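Long-range contacts in PTS system, IIA component (Streptococcus pneumoniae serotype 4, PDB 5T3U), which probably passes phosphoryl groups along the sugar phosphotransferase system, as the cytoplasmic IIA component associated with pneumococcal fucose utilization: residues A27-V31 with L107-S112; T34-V39 with I111-D115; V61-L65 with F90-V96. One frame throughout, in Å; residues are numbered along the deposited sequence.

Contact 1 of 3, residues A27-V31 with L107-S112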
loop_
_atom_site.group_PDB
_atom_site.type_symbol
_atom_site.label_atom_id
_atom_site.label_comp_id
_atom_site.label_asym_id
_atom_site.label_seq_id
_atom_site.Cartn_x
_atom_site.Cartn_y
_atom_site.Cartn_z
ATOM N N ALA A 27 4.217 2.430 -8.620
ATOM C CA ALA A 27 5.202 3.484 -8.375
ATOM C C ALA A 27 5.941 3.860 -9.663
ATOM O O ALA A 27 6.257 5.032 -9.864
ATOM C CB ALA A 27 6.224 3.081 -7.245
ATOM N N GLU A 28 6.185 2.868 -10.532
ATOM C CA GLU A 28 6.907 3.096 -11.784
ATOM C C GLU A 28 6.082 3.913 -12.778
ATOM O O GLU A 28 6.646 4.570 -13.678
ATOM C CB GLU A 28 7.388 1.775 -12.393
ATOM C CG GLU A 28 8.501 1.121 -11.542
ATOM C CD GLU A 28 8.864 -0.274 -11.976
ATOM O OE1 GLU A 28 7.961 -1.079 -12.302
ATOM O OE2 GLU A 28 10.069 -0.588 -11.969
ATOM N N MET A 29 4.760 3.910 -12.589
ATOM C CA MET A 29 3.887 4.747 -13.417
ATOM C C MET A 29 4.139 6.209 -13.107
ATOM O O MET A 29 3.904 7.069 -13.953
ATOM C CB MET A 29 2.424 4.394 -13.218
ATOM C CG MET A 29 2.047 3.054 -13.836
ATOM S SD MET A 29 0.319 2.600 -13.568
ATOM C CE MET A 29 -0.503 3.916 -14.480
ATOM N N PHE A 30 4.646 6.486 -11.912
ATOM C CA PHE A 30 4.977 7.850 -11.522
ATOM C C PHE A 30 6.438 8.226 -11.719
ATOM O O PHE A 30 6.723 9.328 -12.147
ATOM C CB PHE A 30 4.538 8.122 -10.071
ATOM C CG PHE A 30 3.052 7.969 -9.871
ATOM C CD1 PHE A 30 2.176 8.965 -10.302
ATOM C CD2 PHE A 30 2.536 6.834 -9.284
ATOM C CE1 PHE A 30 0.793 8.821 -10.148
ATOM C CE2 PHE A 30 1.163 6.686 -9.111
ATOM C CZ PHE A 30 0.289 7.667 -9.561
ATOM N N VAL A 31 7.360 7.318 -11.408
ATOM C CA VAL A 31 8.782 7.665 -11.365
ATOM C C VAL A 31 9.612 7.003 -12.473
ATOM O O VAL A 31 10.824 7.198 -12.538
ATOM C CB VAL A 31 9.394 7.333 -9.974
ATOM C CG1 VAL A 31 8.614 8.041 -8.884
ATOM C CG2 VAL A 31 9.365 5.838 -9.714
ATOM N N LEU A 107 6.777 4.726 -1.067
ATOM C CA LEU A 107 7.564 4.035 -2.095
ATOM C C LEU A 107 8.012 5.016 -3.179
ATOM O O LEU A 107 9.196 5.089 -3.501
ATOM C CB LEU A 107 6.816 2.818 -2.690
ATOM C CG LEU A 107 7.606 2.043 -3.780
ATOM C CD1 LEU A 107 9.042 1.630 -3.315
ATOM C CD2 LEU A 107 6.812 0.817 -4.305
ATOM N N VAL A 108 7.076 5.803 -3.711
ATOM C CA VAL A 108 7.404 6.843 -4.685
ATOM C C VAL A 108 8.496 7.800 -4.219
ATOM O O VAL A 108 9.421 8.084 -4.970
ATOM C CB VAL A 108 6.138 7.665 -5.086
ATOM C CG1 VAL A 108 6.551 8.925 -5.897
ATOM C CG2 VAL A 108 5.199 6.784 -5.887
ATOM N N GLU A 109 8.375 8.315 -2.996
ATOM C CA GLU A 109 9.352 9.261 -2.481
ATOM C C GLU A 109 10.741 8.628 -2.313
ATOM O O GLU A 109 11.758 9.264 -2.595
ATOM C CB GLU A 109 8.884 9.803 -1.116
ATOM C CG GLU A 109 9.927 10.669 -0.386
ATOM C CD GLU A 109 10.468 11.828 -1.242
ATOM O OE1 GLU A 109 9.710 12.398 -2.071
ATOM O OE2 GLU A 109 11.666 12.171 -1.084
ATOM N N LEU A 110 10.783 7.403 -1.783
ATOM C CA LEU A 110 12.063 6.699 -1.626
ATOM C C LEU A 110 12.705 6.424 -2.982
ATOM O O LEU A 110 13.932 6.576 -3.133
ATOM C CB LEU A 110 11.887 5.421 -0.810
ATOM C CG LEU A 110 11.638 5.685 0.684
ATOM C CD1 LEU A 110 11.311 4.403 1.485
ATOM C CD2 LEU A 110 12.823 6.482 1.323
ATOM N N ILE A 111 11.912 6.062 -3.990
ATOM C CA ILE A 111 12.539 5.871 -5.324
ATOM C C ILE A 111 13.082 7.205 -5.879
ATOM O O ILE A 111 14.239 7.284 -6.324
ATOM C CB ILE A 111 11.629 5.166 -6.341
ATOM C CG1 ILE A 111 11.326 3.736 -5.903
ATOM C CG2 ILE A 111 12.315 5.114 -7.745
ATOM C CD1 ILE A 111 10.163 3.048 -6.713
ATOM N N SER A 112 12.275 8.264 -5.790
ATOM C CA SER A 112 12.657 9.583 -6.325
ATOM C C SER A 112 13.915 10.155 -5.702
ATOM O O SER A 112 14.603 10.968 -6.331
ATOM C CB SER A 112 11.512 10.590 -6.150
ATOM O OG SER A 112 10.355 10.070 -6.768
#
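Helices 19-31 and 104-112 pack side by side on the parallel sheet, where L107 and I111 also rest on I11 of strand 7-16; the segments near their C-terminal ends run at 46°, with axes 9.7 Å apart. The lack of bulk at A27 sets the shape of the joint. Its CA comes within 5.5 Å of V108 CA, and its methyl sits in a hollow walled by three larger side chains: A27 CB lies 3.8 Å from L107 CD2, 4.0 Å from I111 CD1 and 4.1 Å from V108 CG2. One turn later V31 supplies the complementary bump. Its branches reach into the groove beside I111 and V108, with V31 CG2 3.6 Å from I111 CG2 and V31 CG1 3.7 Å from V108 CG1. F30 touches the border obliquely, F30 CD2 being 4.3 Å from V108 CG2, while its ring also meets H16 of the second subunit edge-to-face. S112 OG, 3.4 Å from V31 CG1, donates to V108 O at 2.8 Å, back into its own helix. The segments share no hydrogen bond or charge pair; their association rests on the fit of mainly aliphatic surfaces, and the one hydroxyl at the border is satisfied locally.

Contact 2 of 3, residues T34-V39 with I111-D115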
loop_
_atom_site.group_PDB
_atom_site.type_symbol
_atom_site.label_atom_id
_atom_site.label_comp_id
_atom_site.label_asym_id
_atom_site.label_seq_id
_atom_site.Cartn_x
_atom_site.Cartn_y
_atom_site.Cartn_z
ATOM N N THR A 34 12.264 0.964 -12.914
ATOM C CA THR A 34 13.483 0.820 -12.108
ATOM C C THR A 34 14.249 -0.428 -12.570
ATOM O O THR A 34 13.708 -1.252 -13.307
ATOM C CB THR A 34 13.186 0.693 -10.576
ATOM O OG1 THR A 34 12.303 -0.403 -10.350
ATOM C CG2 THR A 34 12.553 1.957 -10.017
ATOM N N THR A 35 15.488 -0.581 -12.104
ATOM C CA THR A 35 16.261 -1.803 -12.358
ATOM C C THR A 35 16.624 -2.549 -11.062
ATOM O O THR A 35 16.625 -1.982 -9.960
ATOM C CB THR A 35 17.556 -1.518 -13.144
ATOM O OG1 THR A 35 18.377 -0.637 -12.375
ATOM C CG2 THR A 35 17.253 -0.839 -14.529
ATOM N N ASN A 36 16.964 -3.815 -11.250
ATOM C CA ASN A 36 17.266 -4.812 -10.232
ATOM C C ASN A 36 18.438 -4.517 -9.288
ATOM O O ASN A 36 18.496 -5.036 -8.192
ATOM C CB ASN A 36 17.609 -6.110 -10.988
ATOM C CG ASN A 36 17.085 -7.317 -10.311
ATOM O OD1 ASN A 36 16.055 -7.266 -9.626
ATOM N ND2 ASN A 36 17.773 -8.453 -10.508
ATOM N N ASP A 37 19.391 -3.714 -9.723
ATOM C CA ASP A 37 20.478 -3.323 -8.845
ATOM C C ASP A 37 20.070 -2.185 -7.902
ATOM O O ASP A 37 20.873 -1.791 -7.066
ATOM C CB ASP A 37 21.718 -2.902 -9.657
ATOM C CG ASP A 37 21.417 -1.776 -10.625
ATOM O OD1 ASP A 37 20.252 -1.667 -11.060
ATOM O OD2 ASP A 37 22.340 -1.002 -10.972
ATOM N N ARG A 38 18.862 -1.625 -8.060
ATOM C CA ARG A 38 18.399 -0.529 -7.169
ATOM C C ARG A 38 17.126 -0.867 -6.398
ATOM O O ARG A 38 16.950 -0.436 -5.271
ATOM C CB ARG A 38 18.130 0.771 -7.944
ATOM C CG ARG A 38 19.239 1.255 -8.816
ATOM C CD ARG A 38 20.531 1.513 -8.041
ATOM N NE ARG A 38 20.383 2.412 -6.884
ATOM C CZ ARG A 38 20.403 3.744 -6.937
ATOM N NH1 ARG A 38 20.525 4.378 -8.097
ATOM N NH2 ARG A 38 20.284 4.462 -5.818
ATOM N N VAL A 39 16.217 -1.601 -7.026
ATOM C CA VAL A 39 14.907 -1.905 -6.448
ATOM C C VAL A 39 14.487 -3.309 -6.762
ATOM O O VAL A 39 14.625 -3.786 -7.909
ATOM C CB VAL A 39 13.782 -0.926 -6.960
ATOM C CG1 VAL A 39 12.443 -1.226 -6.257
ATOM C CG2 VAL A 39 14.186 0.534 -6.729
ATOM N N ILE A 111 11.912 6.062 -3.990
ATOM C CA ILE A 111 12.539 5.871 -5.324
ATOM C C ILE A 111 13.082 7.205 -5.879
ATOM O O ILE A 111 14.239 7.284 -6.324
ATOM C CB ILE A 111 11.629 5.166 -6.341
ATOM C CG1 ILE A 111 11.326 3.736 -5.903
ATOM C CG2 ILE A 111 12.315 5.114 -7.745
ATOM C CD1 ILE A 111 10.163 3.048 -6.713
ATOM N N SER A 112 12.275 8.264 -5.790
ATOM C CA SER A 112 12.657 9.583 -6.325
ATOM C C SER A 112 13.915 10.155 -5.702
ATOM O O SER A 112 14.603 10.968 -6.331
ATOM C CB SER A 112 11.512 10.590 -6.150
ATOM O OG SER A 112 10.355 10.070 -6.768
ATOM N N SER A 113 14.201 9.753 -4.462
ATOM C CA SER A 113 15.300 10.325 -3.691
ATOM C C SER A 113 16.473 9.346 -3.479
ATOM O O SER A 113 17.398 9.631 -2.697
ATOM C CB SER A 113 14.778 10.866 -2.356
ATOM O OG SER A 113 14.292 9.811 -1.530
ATOM N N TYR A 114 16.472 8.220 -4.194
ATOM C CA TYR A 114 17.484 7.201 -3.899
ATOM C C TYR A 114 18.925 7.502 -4.383
ATOM O O TYR A 114 19.858 6.731 -4.105
ATOM C CB TYR A 114 17.021 5.786 -4.240
ATOM C CG TYR A 114 16.782 5.397 -5.698
ATOM C CD1 TYR A 114 17.232 6.173 -6.772
ATOM C CD2 TYR A 114 16.112 4.206 -5.986
ATOM C CE1 TYR A 114 17.017 5.757 -8.098
ATOM C CE2 TYR A 114 15.882 3.800 -7.267
ATOM C CZ TYR A 114 16.337 4.570 -8.326
ATOM O OH TYR A 114 16.085 4.125 -9.603
ATOM N N ASP A 115 19.101 8.625 -5.077
ATOM C CA ASP A 115 20.442 9.068 -5.455
ATOM C C ASP A 115 20.826 10.312 -4.679
ATOM O O ASP A 115 21.841 10.964 -4.964
ATOM C CB ASP A 115 20.539 9.334 -6.964
ATOM C CG ASP A 115 20.340 8.085 -7.775
ATOM O OD1 ASP A 115 20.925 7.047 -7.413
ATOM O OD2 ASP A 115 19.604 8.142 -8.783
HETATM O O HOH W 1 16.337 1.773 -10.985
#
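I111, in the last turn of helix 104-112, opens the contact with aliphatic packing: I111 CG2 lies 3.9 Å from T34 CG2, and I111 CG1 is 4.4 Å from V39 CG2. The chain then leaves helical geometry at S113, and Y114 swings its ring back over the segment 34-39. The R38 guanidinium lies flat on one face of this ring in a cation-pi stack, with R38 CZ 4.0 Å from the ring centroid and the planes at 30°, while V39 CG2 approaches the ring edge, 3.7 Å from Y114 CE2. At the far end of the ring, a water bridges Y114 OH and the backbone T35 N, 2.7 Å from each. Y114 O also accepts a weak hydrogen bond from R38 NH2 at 2.9 Å. D115 completes the clasp with a salt bridge in which OD1 receives both R38 NH1 at 2.8 Å and R38 NH2 at 3.1 Å. The arginine, held by face and edge, thus joins this turn to the loop between helix 19-31 and strand 39-44. R38 NH2 also hydrogen-bonds R9 O and I111 packs on I11, so both segments sit against strand 7-16 of the parallel α/β fold.

Contact 3 of 3, residues V61-L65 with F90-V96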
loop_
_atom_site.group_PDB
_atom_site.type_symbol
_atom_site.label_atom_id
_atom_site.label_comp_id
_atom_site.label_asym_id
_atom_site.label_seq_id
_atom_site.Cartn_x
_atom_site.Cartn_y
_atom_site.Cartn_z
ATOM N N VAL A 61 18.436 -8.752 0.054
ATOM C CA VAL A 61 19.054 -7.625 0.775
ATOM C C VAL A 61 20.583 -7.600 0.550
ATOM O O VAL A 61 21.152 -6.541 0.251
ATOM C CB VAL A 61 18.736 -7.593 2.282
ATOM C CG1 VAL A 61 19.529 -6.474 2.977
ATOM C CG2 VAL A 61 17.241 -7.389 2.550
ATOM N N ASP A 62 21.231 -8.766 0.681
ATOM C CA ASP A 62 22.680 -8.900 0.465
ATOM C C ASP A 62 23.087 -8.414 -0.919
ATOM O O ASP A 62 24.030 -7.634 -1.064
ATOM C CB ASP A 62 23.119 -10.368 0.620
ATOM C CG ASP A 62 23.054 -10.861 2.054
ATOM O OD1 ASP A 62 22.999 -10.033 2.991
ATOM O OD2 ASP A 62 23.090 -12.097 2.257
ATOM N N GLU A 63 22.370 -8.861 -1.937
ATOM C CA GLU A 63 22.687 -8.457 -3.304
ATOM C C GLU A 63 22.477 -6.974 -3.593
ATOM O O GLU A 63 23.215 -6.366 -4.367
ATOM C CB GLU A 63 21.958 -9.340 -4.310
ATOM C CG GLU A 63 22.591 -10.722 -4.374
ATOM C CD GLU A 63 21.697 -11.762 -5.016
ATOM O OE1 GLU A 63 21.737 -12.918 -4.537
ATOM O OE2 GLU A 63 20.963 -11.436 -5.983
ATOM N N LEU A 64 21.501 -6.375 -2.927
ATOM C CA LEU A 64 21.271 -4.953 -3.064
ATOM C C LEU A 64 22.422 -4.216 -2.395
ATOM O O LEU A 64 22.853 -3.178 -2.886
ATOM C CB LEU A 64 19.880 -4.560 -2.519
ATOM C CG LEU A 64 18.700 -4.799 -3.496
ATOM C CD1 LEU A 64 17.322 -4.583 -2.828
ATOM C CD2 LEU A 64 18.808 -3.930 -4.778
ATOM N N LEU A 65 22.943 -4.757 -1.296
ATOM C CA LEU A 65 24.114 -4.147 -0.636
ATOM C C LEU A 65 25.428 -4.213 -1.439
ATOM O O LEU A 65 26.378 -3.433 -1.158
ATOM C CB LEU A 65 24.311 -4.651 0.809
ATOM C CG LEU A 65 23.294 -4.220 1.882
ATOM C CD1 LEU A 65 23.340 -5.181 3.092
ATOM C CD2 LEU A 65 23.478 -2.759 2.320
ATOM N N PHE A 90 18.507 -8.856 9.981
ATOM C CA PHE A 90 19.311 -7.631 9.881
ATOM C C PHE A 90 19.229 -6.710 11.087
ATOM O O PHE A 90 19.519 -5.517 10.978
ATOM C CB PHE A 90 18.984 -6.895 8.564
ATOM C CG PHE A 90 19.280 -7.737 7.328
ATOM C CD1 PHE A 90 20.601 -7.959 6.922
ATOM C CD2 PHE A 90 18.257 -8.347 6.624
ATOM C CE1 PHE A 90 20.893 -8.748 5.806
ATOM C CE2 PHE A 90 18.529 -9.147 5.507
ATOM C CZ PHE A 90 19.854 -9.342 5.098
ATOM N N LEU A 91 18.872 -7.285 12.241
ATOM C CA LEU A 91 18.626 -6.545 13.476
ATOM C C LEU A 91 19.623 -5.431 13.758
ATOM O O LEU A 91 19.222 -4.297 14.008
ATOM C CB LEU A 91 18.576 -7.493 14.686
ATOM C CG LEU A 91 18.282 -6.837 16.043
ATOM C CD1 LEU A 91 16.892 -6.153 16.054
ATOM C CD2 LEU A 91 18.420 -7.848 17.175
ATOM N N ASN A 92 20.921 -5.766 13.741
ATOM C CA ASN A 92 21.954 -4.818 14.118
ATOM C C ASN A 92 22.777 -4.319 12.932
ATOM O O ASN A 92 23.786 -3.630 13.138
ATOM C CB ASN A 92 22.878 -5.399 15.210
ATOM C CG ASN A 92 22.159 -5.644 16.545
ATOM O OD1 ASN A 92 22.334 -6.696 17.175
ATOM N ND2 ASN A 92 21.360 -4.697 16.969
ATOM N N LEU A 93 22.376 -4.659 11.699
ATOM C CA LEU A 93 23.049 -4.090 10.534
ATOM C C LEU A 93 22.538 -2.684 10.227
ATOM O O LEU A 93 21.440 -2.508 9.669
ATOM C CB LEU A 93 22.943 -5.005 9.321
ATOM C CG LEU A 93 23.790 -4.640 8.088
ATOM C CD1 LEU A 93 25.286 -4.427 8.411
ATOM C CD2 LEU A 93 23.644 -5.704 7.035
ATOM N N ASP A 94 23.313 -1.676 10.626
ATOM C CA ASP A 94 22.888 -0.295 10.483
ATOM C C ASP A 94 22.617 0.153 9.035
ATOM O O ASP A 94 21.837 1.085 8.820
ATOM C CB ASP A 94 23.909 0.645 11.118
ATOM C CG ASP A 94 23.933 0.559 12.644
ATOM O OD1 ASP A 94 22.989 0.005 13.271
ATOM O OD2 ASP A 94 24.926 1.049 13.216
ATOM N N SER A 95 23.250 -0.494 8.060
ATOM C CA SER A 95 23.037 -0.136 6.652
ATOM C C SER A 95 21.652 -0.591 6.134
ATOM O O SER A 95 21.270 -0.266 5.008
ATOM C CB SER A 95 24.108 -0.746 5.780
ATOM O OG SER A 95 24.031 -2.149 5.911
ATOM N N VAL A 96 20.908 -1.332 6.949
ATOM C CA VAL A 96 19.587 -1.816 6.520
ATOM C C VAL A 96 18.516 -1.219 7.402
ATOM O O VAL A 96 18.483 -1.480 8.605
ATOM C CB VAL A 96 19.479 -3.350 6.566
ATOM C CG1 VAL A 96 18.035 -3.813 6.262
ATOM C CG2 VAL A 96 20.467 -3.986 5.591
#
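L65, V61 and F90 each have 56 to 57 Å² covered in this contact, and they define its two halves. F90 extends its ring toward helix 50-65 and receives V61 on one face: V61 CG1 stands 3.8 Å from the ring centroid in a CH-pi contact, and V61 CB is 3.5 Å from F90 CZ. The same V61 CG1 touches V96 CG2 at 3.7 Å, so the valine fits between the aromatic ring and the start of strand 96-100. D62 borders the ring edge, its OD1 3.7 Å from F90 CE1, while its carboxylate forms a salt bridge with K58. One turn further on, L65 CD1 is 4.0 Å from both L93 CD2 and V96 CG2, and L65 CD2 lies 3.7 Å from S95 OG. Two successive type I turns, F90 to L93 and L93 to V96, turn these side chains to the helix, and K135 of the second subunit hydrogen-bonds F90 O and V96 O. Such packing of a helix against the link from the next helix into strand 96-100, outermost of this chain's four parallel strands, belongs to the three-layer α/β fold of mannose-type IIA domains, strand order 2-1-3-4.

From the N terminus, strand 7-16 leads into helix 19-31, whose last turn begins contact 1; the loop 34-39 that follows begins contact 2. Contact 1 closes on helix 104-112 and contact 2 on its end and the turn beyond, both more than 70 residues later, so they share I111 and S112. T34 OG1 probably donates a hydrogen bond to E28 OE2, joining them. Between these ends the chain forms contact 3, a far shorter closure lying wholly within both larger loops, which ties helix 50-65 to the link between helix 81-90 and strand 96-100. Contacts 1 and 3 lie on opposite sides of the chain's centre, centres about 21 Å apart, whereas L64 packs against the 36-39 backbone, bringing contact 3 against contact 2.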